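Local coordinates for protein D-ribulose-5-phosphate 3-epimerase, putative (Plasmodium falciparum, PDB 1TQX) that probably catalyses the interconversion of D-ribulose 5-phosphate and D-xylulose 5-phosphate, using one divalent metal ion per subunit, at residues A[38-41]-A[46-49]; A[166-169]-A[175-178]. All coordinates share one frame; numbering follows the deposited sequence.

Contact 1 (A[38-41]-A[46-49]); sequences DVMD and PNLS. With ZN (zinc ion), chain D.
The backbones of Asp-41 and Leu-48 lie side by side in a single beta bridge, their CA atoms 4.8 Å apart, where the loop residues 46-49 fold back along the C-terminal end of strand 34-40, the end at which TIM barrels carry their active sites. Beside the bridge the amide N of Ser-49 gives a weak hydrogen bond of 3.3 Å to Met-40 O. The side chain of Ser-49 does more: its OG donates to Asp-38 O at 2.7 Å and receives the amide N of Met-40 at 2.9 Å. A chi1 of 53° sets OG between the backbone N and the carbonyl carbon and points it at the strand, so one small hydroxyl can serve both a strand acceptor and a strand donor. It meets Asp-38 O at a C=O...O angle of 130°, tilted 28° from the carbonyl plane. Met-40 CB lies 3.1 Å from Asn-47 O, and the chain, extended beyond CG, carries SD to 3.8 Å from Asn-47 CB, where an apolar thioether packs well. Leu-48 lays CD1 against Met-40 O and Asp-41 CA. Asp-38 turns its carboxylate away from the loop, and its OD1 binds zinc at 2.1 Å; His-36, His-70 and Asp-179 complete the metal site. Val-39 hydrogen-bonds through its backbone to His-70 and Met-72 of strand 66-72, while the loop leads on to helix 52-58.

Contact 2 (A[166-169]-A[175-178]); sequences FLRK and NIQV
Ile-176 is the strand residue that meets Leu-167 and Arg-168 of the helix, within the right-handed beta-alpha-beta unit of a TIM barrel made by strand 141-145, helix 161-170 and strand 175-179. The strand opens at Asn-175, which points away from the helix; its short amide can donate and accept at once, ND2 to Asn-140 O and OD1 from Asn-196 ND2, between the residues that lead into the two flanking strands. Ile-176 follows and faces the helix. Its CG1 branch stands beside the backbone N (chi1 -62°) and continues extended, carrying CD1 outward from the sheet until it lies 3.6 Å from Leu-167 CB and 3.3 Å from the backbone N of Arg-168. A beta-branched, wholly apolar chain fits an outward-facing strand position buried beneath a helix, and Leu-167 adds a second apolar chain from the helix side. Gln-177 then turns to the barrel interior, NE2 hydrogen-bonded to Asp-68 OD2, while Val-178 lies on the same face of the strand as Ile-176 and touches Ala-195. Arg-168 bends at chi2 (57°) and chi3 (64°), which folds its chain back over the isoleucine. Arginine suits the place because its long chain spans the gap from the helix to two carbonyls, NH1 bonding to Leu-174 O and NH2 to Gly-194 O, bonds that should fix the plane of the group, while its flat end offers a face to the methyl. Ile-176 CD1 sits over the centre of that guanidinium face, 3.4 Å from Arg-168 CZ.

In the fold
Contact 1 closes before contact 2 opens along the chain, and the two lie on opposite sides of its centre, their own centres 25 Å apart and their nearest atoms about 8 Å apart. Both belong to the same parallel eight-stranded barrel. Contact 1 is at the C-terminal end of strand 34-40, where the loop toward helix 52-58 begins; contact 2 is at the start of strand 175-179, against the outer helix 161-170. The link to the metal is indirect for contact 2: its strand runs on to Asp-179, which with Asp-38 of contact 1 binds the zinc. These two aspartates are predicted to act in proton transfer, Asp-38 as acceptor and Asp-179 as donor.

Contact 1 (A[38-41]-A[46-49])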
loop_
_atom_site.group_PDB
_atom_site.type_symbol
_atom_site.label_atom_id
_atom_site.label_comp_id
_atom_site.label_asym_id
_atom_site.label_seq_id
_atom_site.Cartn_x
_atom_site.Cartn_y
_atom_site.Cartn_z
ATOM N N ASP A 38 -7.795 -0.875 -0.868
ATOM C CA ASP A 38 -7.588 -1.956 -1.835
ATOM C C ASP A 38 -8.698 -2.081 -2.874
ATOM O O ASP A 38 -9.835 -2.403 -2.537
ATOM C CB ASP A 38 -7.448 -3.302 -1.110
ATOM C CG ASP A 38 -6.145 -3.422 -0.350
ATOM O OD1 ASP A 38 -5.099 -3.062 -0.913
ATOM O OD2 ASP A 38 -6.159 -3.892 0.804
ATOM N N VAL A 39 -8.345 -1.848 -4.135
ATOM C CA VAL A 39 -9.286 -1.943 -5.252
ATOM C C VAL A 39 -8.990 -3.240 -6.012
ATOM O O VAL A 39 -7.884 -3.425 -6.517
ATOM C CB VAL A 39 -9.124 -0.740 -6.204
ATOM C CG1 VAL A 39 -10.142 -0.817 -7.342
ATOM C CG2 VAL A 39 -9.306 0.566 -5.415
ATOM N N MET A 40 -9.975 -4.134 -6.077
ATOM C CA MET A 40 -9.835 -5.433 -6.746
ATOM C C MET A 40 -10.967 -5.584 -7.768
ATOM O O MET A 40 -12.117 -5.251 -7.469
ATOM C CB MET A 40 -9.898 -6.550 -5.699
ATOM C CG MET A 40 -8.892 -6.367 -4.573
ATOM S SD MET A 40 -9.192 -7.531 -3.248
ATOM C CE MET A 40 -7.767 -7.228 -2.182
ATOM N N ASP A 41 -10.645 -6.094 -8.959
ATOM C CA ASP A 41 -11.641 -6.201 -10.032
ATOM C C ASP A 41 -12.088 -7.594 -10.461
ATOM O O ASP A 41 -12.623 -7.755 -11.559
ATOM C CB ASP A 41 -11.128 -5.455 -11.274
ATOM C CG ASP A 41 -9.904 -6.119 -11.898
ATOM O OD1 ASP A 41 -9.395 -7.110 -11.328
ATOM O OD2 ASP A 41 -9.450 -5.649 -12.968
ATOM N N PRO A 46 -8.789 -12.747 -7.667
ATOM C CA PRO A 46 -10.129 -13.338 -7.559
ATOM C C PRO A 46 -11.037 -12.766 -6.466
ATOM O O PRO A 46 -11.602 -13.511 -5.658
ATOM C CB PRO A 46 -9.827 -14.822 -7.352
ATOM C CG PRO A 46 -8.594 -14.780 -6.522
ATOM C CD PRO A 46 -7.760 -13.694 -7.200
ATOM N N ASN A 47 -11.197 -11.446 -6.463
ATOM C CA ASN A 47 -12.028 -10.771 -5.471
ATOM C C ASN A 47 -12.437 -9.403 -6.024
ATOM O O ASN A 47 -11.679 -8.783 -6.769
ATOM C CB ASN A 47 -11.217 -10.601 -4.175
ATOM C CG ASN A 47 -12.074 -10.246 -2.972
ATOM O OD1 ASN A 47 -11.549 -10.027 -1.875
ATOM N ND2 ASN A 47 -13.387 -10.191 -3.160
ATOM N N LEU A 48 -13.637 -8.946 -5.677
ATOM C CA LEU A 48 -14.122 -7.635 -6.114
ATOM C C LEU A 48 -14.430 -6.853 -4.839
ATOM O O LEU A 48 -15.365 -7.194 -4.112
ATOM C CB LEU A 48 -15.394 -7.777 -6.959
ATOM C CG LEU A 48 -15.990 -6.499 -7.571
ATOM C CD1 LEU A 48 -15.042 -5.927 -8.608
ATOM C CD2 LEU A 48 -17.341 -6.826 -8.219
ATOM N N SER A 49 -13.643 -5.811 -4.570
ATOM C CA SER A 49 -13.826 -5.017 -3.360
ATOM C C SER A 49 -14.712 -3.780 -3.543
ATOM O O SER A 49 -15.919 -3.832 -3.286
ATOM C CB SER A 49 -12.453 -4.619 -2.795
ATOM O OG SER A 49 -11.643 -3.982 -3.771
HETATM ZN ZN ZN D . -3.029 -3.289 -0.496
#

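Contact 2 (A[166-169]-A[175-178])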
loop_
_atom_site.group_PDB
_atom_site.type_symbol
_atom_site.label_atom_id
_atom_site.label_comp_id
_atom_site.label_asym_id
_atom_site.label_seq_id
_atom_site.Cartn_x
_atom_site.Cartn_y
_atom_site.Cartn_z
ATOM N N PHE A 166 17.003 -5.470 -0.074
ATOM C CA PHE A 166 17.565 -5.089 -1.369
ATOM C C PHE A 166 17.212 -3.643 -1.715
ATOM O O PHE A 166 18.080 -2.849 -2.072
ATOM C CB PHE A 166 17.026 -6.003 -2.474
ATOM C CG PHE A 166 17.414 -5.568 -3.861
ATOM C CD1 PHE A 166 18.663 -5.897 -4.386
ATOM C CD2 PHE A 166 16.543 -4.806 -4.637
ATOM C CE1 PHE A 166 19.038 -5.473 -5.665
ATOM C CE2 PHE A 166 16.910 -4.377 -5.915
ATOM C CZ PHE A 166 18.158 -4.712 -6.429
ATOM N N LEU A 167 15.926 -3.311 -1.614
ATOM C CA LEU A 167 15.445 -1.971 -1.933
ATOM C C LEU A 167 16.001 -0.877 -1.027
ATOM O O LEU A 167 16.441 0.164 -1.512
ATOM C CB LEU A 167 13.910 -1.943 -1.897
ATOM C CG LEU A 167 13.185 -2.765 -2.969
ATOM C CD1 LEU A 167 11.720 -2.922 -2.602
ATOM C CD2 LEU A 167 13.326 -2.080 -4.320
ATOM N N ARG A 168 15.987 -1.101 0.284
ATOM C CA ARG A 168 16.497 -0.091 1.208
ATOM C C ARG A 168 17.982 0.180 1.000
ATOM O O ARG A 168 18.432 1.321 1.089
ATOM C CB ARG A 168 16.262 -0.510 2.664
ATOM C CG ARG A 168 16.804 0.487 3.689
ATOM C CD ARG A 168 16.208 1.875 3.470
ATOM N NE ARG A 168 14.761 1.896 3.682
ATOM C CZ ARG A 168 13.901 2.536 2.893
ATOM N NH1 ARG A 168 14.342 3.203 1.836
ATOM N NH2 ARG A 168 12.602 2.515 3.164
ATOM N N LYS A 169 18.743 -0.870 0.722
ATOM C CA LYS A 169 20.179 -0.726 0.517
ATOM C C LYS A 169 20.510 0.061 -0.750
ATOM O O LYS A 169 21.434 0.877 -0.759
ATOM C CB LYS A 169 20.841 -2.106 0.453
ATOM C CG LYS A 169 22.363 -2.066 0.390
ATOM C CD LYS A 169 22.955 -3.469 0.466
ATOM C CE LYS A 169 24.480 -3.440 0.498
ATOM N NZ LYS A 169 25.063 -2.798 -0.712
ATOM N N ASN A 175 10.319 5.003 -0.389
ATOM C CA ASN A 175 9.345 4.533 0.594
ATOM C C ASN A 175 9.127 3.051 0.294
ATOM O O ASN A 175 8.849 2.675 -0.849
ATOM C CB ASN A 175 8.009 5.283 0.452
ATOM C CG ASN A 175 8.068 6.704 0.995
ATOM O OD1 ASN A 175 8.207 6.915 2.203
ATOM N ND2 ASN A 175 7.957 7.687 0.104
ATOM N N ILE A 176 9.282 2.209 1.311
ATOM C CA ILE A 176 9.087 0.774 1.139
ATOM C C ILE A 176 7.904 0.367 2.003
ATOM O O ILE A 176 7.915 0.518 3.225
ATOM C CB ILE A 176 10.348 -0.021 1.530
ATOM C CG1 ILE A 176 11.515 0.385 0.618
ATOM C CG2 ILE A 176 10.083 -1.519 1.386
ATOM C CD1 ILE A 176 12.869 -0.175 1.036
ATOM N N GLN A 177 6.875 -0.139 1.338
ATOM C CA GLN A 177 5.632 -0.529 1.983
ATOM C C GLN A 177 5.467 -2.052 1.985
ATOM O O GLN A 177 5.803 -2.721 1.007
ATOM C CB GLN A 177 4.478 0.153 1.225
ATOM C CG GLN A 177 3.095 -0.015 1.810
ATOM C CD GLN A 177 2.062 0.797 1.048
ATOM O OE1 GLN A 177 2.030 0.771 -0.184
ATOM N NE2 GLN A 177 1.210 1.518 1.773
ATOM N N VAL A 178 4.981 -2.600 3.095
ATOM C CA VAL A 178 4.764 -4.042 3.200
ATOM C C VAL A 178 3.278 -4.234 3.415
ATOM O O VAL A 178 2.638 -3.445 4.108
ATOM C CB VAL A 178 5.584 -4.679 4.350
ATOM C CG1 VAL A 178 7.054 -4.713 3.952
ATOM C CG2 VAL A 178 5.401 -3.896 5.640
#